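Local structure of PpBBE-like 1 D396N (Physcomitrella patens subsp. patens, 6EO5) at residues A427-I432 with A440-S445; S335-G340 with R387-S392; I432-P437 with F464-P469. The protein oxidises cellobiose as a flavin-dependent oxidase of the berberine bridge enzyme family, using a bound FAD. One frame throughout, in Å; residues are numbered along the deposited sequence.

Following the chain from the N terminus, contact 2 comes first: 335-340 meets 387-392 and closes a loop of 46 residues, pairing the edge strand 331-338 with strand 391-398 of the seven-stranded antiparallel sheet. It is complete before the other two begin. Contact 1 opens at Ala427, after helix 405-420, and brings the loop 427-432 back against helix 438-442. Contact 3 starts at Ile432, which it shares with contact 1, and closes only at 464-469, beyond helix 446-456; the two therefore cross. Ser335 OG and Tyr428 N, probably hydrogen-bonded, join the sheet of contact 2 to the FAD-binding loop of contact 1, and contact 3, through the shared Ile432, ties that loop to the C-terminal segment.

Contact 1 (A427-I432 with A440-S445); sequences AYQNYI and AYYGSS. With FAD (flavin-adenine dinucleotide), chain C.
Ala427 N donates to Ala440 O at 3.2 Å, and this bond brings the irregular loop 427-432 against the last turn of helix 438-442. The alpha carbons of Ala427 and Tyr441 lie 5.6 Å apart. Tyr441 CG is set beside its own backbone N, anti to the carbonyl carbon (chi1 -68°), and the ring packs against the loop. Its CE1 meets Ala427 CB at 3.5 Å, while CD1 faces Gln429 CB, the Gln429 and Tyr441 side chains sliding past each other in opposite directions. The Ile432 side chain crosses that of Tyr441 at about a right angle, with CD1 3.8 Å from Tyr441 CE2. The other side of this loop belongs to the flavin pocket of the berberine bridge enzyme fold: Tyr428 OH donates to O2 of the FAD at 2.6 Å, and Asn430 ND2 comes within 2.7 Å of its O4'. The Gln429 amide is gripped by several partners, its OE1 by His386 and its NE2 by Gly199 O. A water also takes a hydrogen from Gln429 NE2 and gives one to Tyr441 O, and a second water links Tyr431 O to Tyr441 OH.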
loop_
_atom_site.group_PDB
_atom_site.type_symbol
_atom_site.label_atom_id
_atom_site.label_comp_id
_atom_site.label_asym_id
_atom_site.label_seq_id
_atom_site.Cartn_x
_atom_site.Cartn_y
_atom_site.Cartn_z
ATOM N N ALA A 427 -11.982 -6.444 0.346
ATOM C CA ALA A 427 -10.571 -6.583 0.032
ATOM C C ALA A 427 -9.887 -5.231 0.201
ATOM O O ALA A 427 -10.543 -4.188 0.249
ATOM C CB ALA A 427 -10.367 -7.113 -1.390
ATOM N N TYR A 428 -8.550 -5.269 0.271
ATOM C CA TYR A 428 -7.715 -4.095 0.522
ATOM C C TYR A 428 -7.155 -3.577 -0.801
ATOM O O TYR A 428 -6.415 -4.292 -1.490
ATOM C CB TYR A 428 -6.590 -4.449 1.498
ATOM C CG TYR A 428 -5.591 -3.334 1.783
ATOM C CD1 TYR A 428 -6.011 -2.022 1.991
ATOM C CD2 TYR A 428 -4.226 -3.610 1.873
ATOM C CE1 TYR A 428 -5.101 -1.015 2.249
ATOM C CE2 TYR A 428 -3.303 -2.615 2.137
ATOM C CZ TYR A 428 -3.742 -1.320 2.331
ATOM O OH TYR A 428 -2.817 -0.334 2.597
ATOM N N GLN A 429 -7.491 -2.326 -1.141
ATOM C CA GLN A 429 -7.239 -1.814 -2.485
ATOM C C GLN A 429 -5.766 -1.554 -2.780
ATOM O O GLN A 429 -5.415 -1.379 -3.956
ATOM C CB GLN A 429 -8.052 -0.541 -2.714
ATOM C CG GLN A 429 -7.997 0.469 -1.579
ATOM C CD GLN A 429 -9.170 0.347 -0.621
ATOM O OE1 GLN A 429 -9.506 -0.755 -0.151
ATOM N NE2 GLN A 429 -9.805 1.480 -0.325
ATOM N N ASN A 430 -4.890 -1.514 -1.764
ATOM C CA ASN A 430 -3.468 -1.469 -2.080
ATOM C C ASN A 430 -2.914 -2.830 -2.457
ATOM O O ASN A 430 -1.794 -2.897 -2.969
ATOM C CB ASN A 430 -2.649 -0.899 -0.926
ATOM C CG ASN A 430 -2.502 0.601 -1.004
ATOM O OD1 ASN A 430 -2.564 1.286 0.018
ATOM N ND2 ASN A 430 -2.301 1.122 -2.207
ATOM N N TYR A 431 -3.657 -3.905 -2.213
ATOM C CA TYR A 431 -3.345 -5.207 -2.808
ATOM C C TYR A 431 -4.197 -5.436 -4.062
ATOM O O TYR A 431 -4.826 -6.476 -4.247
ATOM C CB TYR A 431 -3.538 -6.317 -1.777
ATOM C CG TYR A 431 -2.705 -6.133 -0.528
ATOM C CD1 TYR A 431 -1.512 -5.416 -0.561
ATOM C CD2 TYR A 431 -3.106 -6.678 0.688
ATOM C CE1 TYR A 431 -0.741 -5.240 0.577
ATOM C CE2 TYR A 431 -2.338 -6.507 1.839
ATOM C CZ TYR A 431 -1.155 -5.781 1.776
ATOM O OH TYR A 431 -0.383 -5.604 2.914
ATOM N N ILE A 432 -4.184 -4.439 -4.951
ATOM C CA ILE A 432 -5.155 -4.326 -6.038
ATOM C C ILE A 432 -5.259 -5.616 -6.868
ATOM O O ILE A 432 -4.259 -6.272 -7.196
ATOM C CB ILE A 432 -4.786 -3.098 -6.895
ATOM C CG1 ILE A 432 -5.971 -2.652 -7.742
ATOM C CG2 ILE A 432 -3.543 -3.350 -7.737
ATOM C CD1 ILE A 432 -7.189 -2.325 -6.911
ATOM N N ALA A 440 -16.286 -4.491 -3.469
ATOM C CA ALA A 440 -15.476 -5.103 -2.425
ATOM C C ALA A 440 -14.484 -4.108 -1.829
ATOM O O ALA A 440 -14.109 -4.235 -0.655
ATOM C CB ALA A 440 -14.747 -6.322 -2.974
ATOM N N TYR A 441 -14.055 -3.118 -2.613
ATOM C CA TYR A 441 -13.112 -2.129 -2.108
ATOM C C TYR A 441 -13.809 -0.915 -1.513
ATOM O O TYR A 441 -13.332 -0.352 -0.525
ATOM C CB TYR A 441 -12.168 -1.666 -3.218
ATOM C CG TYR A 441 -11.209 -2.726 -3.709
ATOM C CD1 TYR A 441 -10.312 -3.338 -2.840
ATOM C CD2 TYR A 441 -11.194 -3.107 -5.047
ATOM C CE1 TYR A 441 -9.428 -4.303 -3.297
ATOM C CE2 TYR A 441 -10.316 -4.064 -5.507
ATOM C CZ TYR A 441 -9.431 -4.657 -4.630
ATOM O OH TYR A 441 -8.549 -5.612 -5.092
ATOM N N TYR A 442 -14.944 -0.514 -2.071
ATOM C CA TYR A 442 -15.515 0.782 -1.763
ATOM C C TYR A 442 -16.908 0.725 -1.143
ATOM O O TYR A 442 -17.299 1.696 -0.486
ATOM C CB TYR A 442 -15.521 1.645 -3.038
ATOM C CG TYR A 442 -14.116 1.883 -3.582
ATOM C CD1 TYR A 442 -13.093 2.361 -2.751
ATOM C CD2 TYR A 442 -13.800 1.613 -4.905
ATOM C CE1 TYR A 442 -11.794 2.579 -3.237
ATOM C CE2 TYR A 442 -12.509 1.823 -5.398
ATOM C CZ TYR A 442 -11.513 2.299 -4.560
ATOM O OH TYR A 442 -10.241 2.502 -5.048
ATOM N N GLY A 443 -17.655 -0.370 -1.323
ATOM C CA GLY A 443 -18.898 -0.591 -0.583
ATOM C C GLY A 443 -19.849 0.601 -0.531
ATOM O O GLY A 443 -20.232 1.163 -1.566
ATOM N N SER A 444 -20.232 0.999 0.696
ATOM C CA SER A 444 -21.243 2.047 0.901
ATOM C C SER A 444 -20.813 3.412 0.388
ATOM O O SER A 444 -21.660 4.301 0.271
ATOM C CB SER A 444 -21.594 2.228 2.383
ATOM O OG SER A 444 -22.070 1.043 2.994
ATOM N N SER A 445 -19.527 3.623 0.128
ATOM C CA SER A 445 -19.037 4.912 -0.327
ATOM C C SER A 445 -18.897 4.995 -1.838
ATOM O O SER A 445 -18.516 6.050 -2.349
ATOM C CB SER A 445 -17.682 5.228 0.336
ATOM O OG SER A 445 -17.832 5.520 1.720
HETATM P PA FAD C . 2.305 2.912 -8.201
HETATM O O1A FAD C . 2.264 1.660 -9.063
HETATM O O2A FAD C . 3.238 3.952 -8.764
HETATM O O5B FAD C . 0.850 3.548 -7.911
HETATM C C5B FAD C . -0.275 2.735 -7.649
HETATM C C4B FAD C . -1.556 3.414 -8.123
HETATM O O4B FAD C . -1.621 4.737 -7.625
HETATM C C3B FAD C . -1.622 3.518 -9.637
HETATM O O3B FAD C . -2.975 3.454 -10.029
HETATM C C2B FAD C . -1.102 4.907 -9.898
HETATM O O2B FAD C . -1.566 5.419 -11.122
HETATM C C1B FAD C . -1.629 5.673 -8.691
HETATM N N9A FAD C . -0.765 6.848 -8.439
HETATM C C8A FAD C . 0.601 6.847 -8.280
HETATM N N7A FAD C . 1.019 8.117 -8.092
HETATM C C5A FAD C . -0.055 8.932 -8.133
HETATM C C6A FAD C . -0.185 10.303 -8.012
HETATM N N6A FAD C . 0.895 11.051 -7.809
HETATM N N1A FAD C . -1.432 10.882 -8.095
HETATM C C2A FAD C . -2.538 10.093 -8.315
HETATM N N3A FAD C . -2.408 8.726 -8.443
HETATM C C4A FAD C . -1.182 8.154 -8.356
HETATM N N1 FAD C . 0.946 -1.911 1.276
HETATM C C2 FAD C . 0.728 -1.570 2.616
HETATM O O2 FAD C . -0.311 -0.996 3.004
HETATM N N3 FAD C . 1.709 -1.866 3.548
HETATM C C4 FAD C . 2.876 -2.494 3.167
HETATM O O4 FAD C . 3.733 -2.732 4.012
HETATM C C4X FAD C . 3.090 -2.835 1.840
HETATM N N5 FAD C . 4.279 -3.420 1.460
HETATM C C5X FAD C . 4.627 -3.466 0.123
HETATM C C6 FAD C . 5.888 -3.929 -0.238
HETATM C C7 FAD C . 6.347 -3.886 -1.563
HETATM C C7M FAD C . 7.732 -4.384 -1.912
HETATM C C8 FAD C . 5.447 -3.462 -2.564
HETATM C C8M FAD C . 5.829 -3.499 -4.032
HETATM C C9 FAD C . 4.144 -3.084 -2.190
HETATM C C9A FAD C . 3.718 -3.058 -0.850
HETATM N N10 FAD C . 2.416 -2.725 -0.453
HETATM C C10 FAD C . 2.136 -2.504 0.882
HETATM C "C1'" FAD C . 1.375 -2.317 -1.442
HETATM C "C2'" FAD C . 1.474 -0.812 -1.675
HETATM O "O2'" FAD C . 0.883 -0.058 -0.642
HETATM C "C3'" FAD C . 0.785 -0.481 -2.978
HETATM O "O3'" FAD C . 1.452 -1.223 -3.971
HETATM C "C4'" FAD C . 0.850 1.020 -3.242
HETATM O "O4'" FAD C . -0.302 1.402 -3.968
HETATM C "C5'" FAD C . 2.135 1.385 -3.984
HETATM O "O5'" FAD C . 2.193 2.743 -4.367
HETATM P P FAD C . 3.277 3.179 -5.485
HETATM O O1P FAD C . 3.266 4.682 -5.635
HETATM O O2P FAD C . 4.658 2.636 -5.230
HETATM O O3P FAD C . 2.791 2.350 -6.775
HETATM O O HOH W 1 -12.430 1.730 0.891
HETATM O O HOH W 2 -7.484 -7.264 -3.369
#

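Contact 2 (S335-G340 with R387-S392); sequences SIYVNG and RNSLYS
Val338 lies over one face of the Tyr391 ring, the two side chains side by side and pointing the same way from an antiparallel pair of sheet strands that carries a classic beta bulge. Val338 CB sits 4.0 Å from the ring centroid, 22° off the normal and displaced toward the rim, a CH-pi contact. CG2 of the valine adds an apolar touch at 3.6 Å to Tyr391 CE1. Tyr391 CG stands between the backbone N and the carbonyl carbon (chi1 59°), and Gln243 holds the hydroxyl by a hydrogen bond. An alanine in place of Tyr391 would probably leave Val338 without its aromatic cover and Gln243 OE1 without that partner. On the other face of the sheet the Tyr337 ring packs against two serines, through CD1 to Ser389 OG at 3.4 Å and CE1 to Ser392 CB at 3.6 Å. Tyr337 OH is bonded to Tyr368, and His386 stacks on its ring. In the bulge two residues, Leu390 and Tyr391, stand opposite the single Val338. Val338 N gives a nearly straight bond to Tyr391 O (3.0 Å), and Val338 O receives Leu390 N at 2.8 Å, with Tyr391 N a weak second donor. On the far side of the Val338-Tyr391 pair, Ser392 CA makes a bent CA-H...O contact with Ile336 O, 3.4 Å away.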
loop_
_atom_site.group_PDB
_atom_site.type_symbol
_atom_site.label_atom_id
_atom_site.label_comp_id
_atom_site.label_asym_id
_atom_site.label_seq_id
_atom_site.Cartn_x
_atom_site.Cartn_y
_atom_site.Cartn_z
ATOM N N SER A 335 -6.477 -10.359 -1.945
ATOM C CA SER A 335 -6.592 -10.053 -0.518
ATOM C C SER A 335 -8.039 -10.229 -0.062
ATOM O O SER A 335 -8.965 -10.376 -0.880
ATOM C CB SER A 335 -6.092 -8.635 -0.197
ATOM O OG SER A 335 -7.064 -7.650 -0.516
ATOM N N ILE A 336 -8.227 -10.216 1.261
ATOM C CA ILE A 336 -9.554 -10.351 1.857
ATOM C C ILE A 336 -9.490 -9.819 3.278
ATOM O O ILE A 336 -8.417 -9.740 3.874
ATOM C CB ILE A 336 -10.027 -11.826 1.827
ATOM C CG1 ILE A 336 -11.545 -11.903 1.637
ATOM C CG2 ILE A 336 -9.556 -12.573 3.058
ATOM C CD1 ILE A 336 -12.028 -13.286 1.351
ATOM N N TYR A 337 -10.648 -9.449 3.829
ATOM C CA TYR A 337 -10.751 -9.016 5.221
ATOM C C TYR A 337 -11.525 -10.041 6.047
ATOM O O TYR A 337 -12.508 -10.626 5.574
ATOM C CB TYR A 337 -11.429 -7.644 5.334
ATOM C CG TYR A 337 -10.495 -6.481 5.108
ATOM C CD1 TYR A 337 -9.575 -6.083 6.098
ATOM C CD2 TYR A 337 -10.520 -5.775 3.904
ATOM C CE1 TYR A 337 -8.696 -5.002 5.880
ATOM C CE2 TYR A 337 -9.653 -4.708 3.674
ATOM C CZ TYR A 337 -8.748 -4.326 4.657
ATOM O OH TYR A 337 -7.910 -3.267 4.396
ATOM N N VAL A 338 -11.074 -10.249 7.280
ATOM C CA VAL A 338 -11.696 -11.160 8.236
ATOM C C VAL A 338 -12.129 -10.348 9.445
ATOM O O VAL A 338 -11.353 -9.532 9.959
ATOM C CB VAL A 338 -10.736 -12.283 8.666
ATOM C CG1 VAL A 338 -11.436 -13.233 9.611
ATOM C CG2 VAL A 338 -10.194 -13.025 7.447
ATOM N N ASN A 339 -13.362 -10.560 9.888
ATOM C CA ASN A 339 -13.914 -9.851 11.035
ATOM C C ASN A 339 -13.689 -10.647 12.315
ATOM O O ASN A 339 -13.486 -11.865 12.289
ATOM C CB ASN A 339 -15.406 -9.601 10.852
ATOM C CG ASN A 339 -15.700 -8.571 9.795
ATOM O OD1 ASN A 339 -14.845 -7.770 9.419
ATOM N ND2 ASN A 339 -16.930 -8.582 9.307
ATOM N N GLY A 340 -13.722 -9.938 13.446
ATOM C CA GLY A 340 -13.675 -10.592 14.743
ATOM C C GLY A 340 -14.799 -11.613 14.859
ATOM O O GLY A 340 -15.894 -11.388 14.354
ATOM N N ARG A 387 -13.070 -0.553 8.336
ATOM C CA ARG A 387 -12.871 -0.018 9.676
ATOM C C ARG A 387 -13.389 -0.954 10.760
ATOM O O ARG A 387 -13.542 -0.522 11.909
ATOM C CB ARG A 387 -13.551 1.345 9.796
ATOM C CG ARG A 387 -13.167 2.320 8.705
ATOM C CD ARG A 387 -11.761 2.805 8.914
ATOM N NE ARG A 387 -11.444 3.931 8.042
ATOM C CZ ARG A 387 -10.283 4.578 8.078
ATOM N NH1 ARG A 387 -9.355 4.197 8.952
ATOM N NH2 ARG A 387 -10.053 5.594 7.252
ATOM N N ASN A 388 -13.678 -2.225 10.424
ATOM C CA ASN A 388 -14.314 -3.125 11.381
ATOM C C ASN A 388 -13.818 -4.568 11.270
ATOM O O ASN A 388 -14.533 -5.498 11.679
ATOM C CB ASN A 388 -15.835 -3.095 11.218
ATOM C CG ASN A 388 -16.562 -3.485 12.488
ATOM O OD1 ASN A 388 -16.213 -3.036 13.588
ATOM N ND2 ASN A 388 -17.570 -4.331 12.354
ATOM N N SER A 389 -12.615 -4.779 10.757
ATOM C CA SER A 389 -12.047 -6.108 10.614
ATOM C C SER A 389 -11.077 -6.400 11.749
ATOM O O SER A 389 -10.565 -5.494 12.412
ATOM C CB SER A 389 -11.302 -6.233 9.288
ATOM O OG SER A 389 -10.117 -5.448 9.378
ATOM N N LEU A 390 -10.806 -7.691 11.949
ATOM C CA LEU A 390 -9.717 -8.068 12.843
ATOM C C LEU A 390 -8.378 -8.001 12.113
ATOM O O LEU A 390 -7.413 -7.427 12.637
ATOM C CB LEU A 390 -9.966 -9.464 13.414
ATOM C CG LEU A 390 -9.003 -9.985 14.476
ATOM C CD1 LEU A 390 -8.896 -9.026 15.681
ATOM C CD2 LEU A 390 -9.416 -11.396 14.914
ATOM N N TYR A 391 -8.309 -8.547 10.894
ATOM C CA TYR A 391 -7.081 -8.511 10.112
ATOM C C TYR A 391 -7.406 -8.658 8.628
ATOM O O TYR A 391 -8.497 -9.095 8.248
ATOM C CB TYR A 391 -6.098 -9.597 10.575
ATOM C CG TYR A 391 -6.631 -11.010 10.495
ATOM C CD1 TYR A 391 -6.574 -11.731 9.298
ATOM C CD2 TYR A 391 -7.161 -11.639 11.617
ATOM C CE1 TYR A 391 -7.045 -13.016 9.222
ATOM C CE2 TYR A 391 -7.634 -12.936 11.551
ATOM C CZ TYR A 391 -7.578 -13.619 10.350
ATOM O OH TYR A 391 -8.053 -14.914 10.262
ATOM N N SER A 392 -6.439 -8.274 7.793
ATOM C CA SER A 392 -6.472 -8.500 6.355
ATOM C C SER A 392 -5.579 -9.685 6.012
ATOM O O SER A 392 -4.648 -10.003 6.752
ATOM C CB SER A 392 -5.976 -7.268 5.603
ATOM O OG SER A 392 -4.632 -6.965 5.982
#

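Contact 3 (I432-P437 with F464-P469); sequences IDRDMP and FPQSIP
The type I beta turn from Asp433 to Met436, in the C-terminal berberine-like region close to the flavin pocket, is held from across the contact by the side chain of Gln466. With CD anti to CA (chi2 163°), the glutamine reaches out extended, and its NE2 donates to Asp433 O at 2.8 Å from above the carbonyl plane. Met436 N, which closes the turn, bonds the same oxygen from the opposite face, so two donors grip it. A weak bond of 3.3 Å from Gln466 NE2 to Met436 O adds a second acceptor within the turn. The other end of the amide, Gln466 OE1, takes a hydrogen bond from Tyr86 and lies 3.2 Å from Arg434 CA. The Ile432 and Gln466 side chains meet tip to tip, Ile432 CG1 and CD1 lying near OE1. Arg434 runs extended from CG to NE and crosses Pro465, whose CG sits 3.5 Å above the centre of one guanidinium face; the proline ring thus packs on the flat charged group. Asp433 carries its own bridges to Lys332 and Lys334. Its OD1 also accepts Asp435 N at 3.0 Å, so an Asx turn and a type I beta turn both start from the same aspartate.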
loop_
_atom_site.group_PDB
_atom_site.type_symbol
_atom_site.label_atom_id
_atom_site.label_comp_id
_atom_site.label_asym_id
_atom_site.label_seq_id
_atom_site.Cartn_x
_atom_site.Cartn_y
_atom_site.Cartn_z
ATOM N N ILE A 432 -4.184 -4.439 -4.951
ATOM C CA ILE A 432 -5.155 -4.326 -6.038
ATOM C C ILE A 432 -5.259 -5.616 -6.868
ATOM O O ILE A 432 -4.259 -6.272 -7.196
ATOM C CB ILE A 432 -4.786 -3.098 -6.895
ATOM C CG1 ILE A 432 -5.971 -2.652 -7.742
ATOM C CG2 ILE A 432 -3.543 -3.350 -7.737
ATOM C CD1 ILE A 432 -7.189 -2.325 -6.911
ATOM N N ASP A 433 -6.497 -5.986 -7.201
ATOM C CA ASP A 433 -6.825 -7.291 -7.783
ATOM C C ASP A 433 -7.896 -7.078 -8.843
ATOM O O ASP A 433 -9.025 -6.697 -8.513
ATOM C CB ASP A 433 -7.313 -8.251 -6.692
ATOM C CG ASP A 433 -7.703 -9.642 -7.218
ATOM O OD1 ASP A 433 -7.685 -9.913 -8.455
ATOM O OD2 ASP A 433 -8.046 -10.474 -6.353
ATOM N N ARG A 434 -7.550 -7.336 -10.107
ATOM C CA ARG A 434 -8.454 -7.028 -11.213
ATOM C C ARG A 434 -9.730 -7.867 -11.195
ATOM O O ARG A 434 -10.715 -7.490 -11.841
ATOM C CB ARG A 434 -7.723 -7.212 -12.543
ATOM C CG ARG A 434 -8.448 -6.639 -13.735
ATOM C CD ARG A 434 -7.558 -6.695 -14.961
ATOM N NE ARG A 434 -8.190 -6.150 -16.158
ATOM C CZ ARG A 434 -7.500 -5.718 -17.206
ATOM N NH1 ARG A 434 -6.178 -5.769 -17.179
ATOM N NH2 ARG A 434 -8.122 -5.237 -18.276
ATOM N N ASP A 435 -9.743 -8.985 -10.469
ATOM C CA ASP A 435 -10.917 -9.841 -10.350
ATOM C C ASP A 435 -11.829 -9.468 -9.192
ATOM O O ASP A 435 -12.839 -10.157 -8.986
ATOM C CB ASP A 435 -10.505 -11.302 -10.161
ATOM C CG ASP A 435 -9.580 -11.794 -11.236
ATOM O OD1 ASP A 435 -9.796 -11.444 -12.417
ATOM O OD2 ASP A 435 -8.637 -12.543 -10.881
ATOM N N MET A 436 -11.480 -8.441 -8.391
ATOM C CA MET A 436 -12.397 -8.003 -7.346
ATOM C C MET A 436 -13.396 -7.010 -7.932
ATOM O O MET A 436 -12.999 -6.110 -8.680
ATOM C CB MET A 436 -11.650 -7.355 -6.183
ATOM C CG MET A 436 -10.775 -8.285 -5.347
ATOM S SD MET A 436 -11.685 -9.704 -4.717
ATOM C CE MET A 436 -12.875 -8.977 -3.628
ATOM N N PRO A 437 -14.688 -7.156 -7.656
ATOM C CA PRO A 437 -15.624 -6.075 -7.971
ATOM C C PRO A 437 -15.337 -4.863 -7.089
ATOM O O PRO A 437 -14.952 -5.002 -5.926
ATOM C CB PRO A 437 -16.985 -6.692 -7.644
ATOM C CG PRO A 437 -16.697 -7.630 -6.557
ATOM C CD PRO A 437 -15.350 -8.237 -6.904
ATOM N N PHE A 464 -8.169 3.514 -15.697
ATOM C CA PHE A 464 -7.460 2.244 -15.790
ATOM C C PHE A 464 -8.479 1.147 -15.504
ATOM O O PHE A 464 -9.623 1.452 -15.146
ATOM C CB PHE A 464 -6.267 2.196 -14.811
ATOM C CG PHE A 464 -6.649 2.359 -13.359
ATOM C CD1 PHE A 464 -7.001 3.599 -12.851
ATOM C CD2 PHE A 464 -6.626 1.270 -12.496
ATOM C CE1 PHE A 464 -7.348 3.747 -11.525
ATOM C CE2 PHE A 464 -6.973 1.414 -11.169
ATOM C CZ PHE A 464 -7.338 2.651 -10.686
ATOM N N PRO A 465 -8.121 -0.155 -15.685
ATOM C CA PRO A 465 -9.149 -1.200 -15.522
ATOM C C PRO A 465 -9.989 -1.114 -14.252
ATOM O O PRO A 465 -11.096 -1.653 -14.242
ATOM C CB PRO A 465 -8.333 -2.496 -15.554
ATOM C CG PRO A 465 -7.249 -2.188 -16.491
ATOM C CD PRO A 465 -6.883 -0.728 -16.255
ATOM N N GLN A 466 -9.526 -0.437 -13.192
ATOM C CA GLN A 466 -10.331 -0.317 -11.980
ATOM C C GLN A 466 -10.384 1.121 -11.477
ATOM O O GLN A 466 -10.357 1.379 -10.272
ATOM C CB GLN A 466 -9.827 -1.265 -10.895
ATOM C CG GLN A 466 -10.412 -2.667 -11.014
ATOM C CD GLN A 466 -9.632 -3.701 -10.234
ATOM O OE1 GLN A 466 -8.431 -3.880 -10.450
ATOM N NE2 GLN A 466 -10.307 -4.389 -9.318
ATOM N N SER A 467 -10.491 2.083 -12.387
ATOM C CA SER A 467 -10.765 3.457 -11.998
ATOM C C SER A 467 -12.230 3.621 -11.585
ATOM O O SER A 467 -13.104 2.829 -11.948
ATOM C CB SER A 467 -10.429 4.419 -13.143
ATOM O OG SER A 467 -10.968 3.984 -14.384
ATOM N N ILE A 468 -12.494 4.659 -10.800
ATOM C CA ILE A 468 -13.886 4.909 -10.416
ATOM C C ILE A 468 -14.700 5.183 -11.678
ATOM O O ILE A 468 -14.263 5.972 -12.542
ATOM C CB ILE A 468 -13.972 6.080 -9.415
ATOM C CG1 ILE A 468 -13.061 5.834 -8.200
ATOM C CG2 ILE A 468 -15.394 6.277 -8.936
ATOM C CD1 ILE A 468 -13.407 4.598 -7.366
ATOM N N PRO A 469 -15.836 4.524 -11.875
ATOM C CA PRO A 469 -16.602 4.700 -13.114
ATOM C C PRO A 469 -17.455 5.962 -13.095
ATOM O O PRO A 469 -17.629 6.620 -12.070
ATOM C CB PRO A 469 -17.478 3.446 -13.153
ATOM C CG PRO A 469 -17.667 3.092 -11.726
ATOM C CD PRO A 469 -16.385 3.446 -11.030
#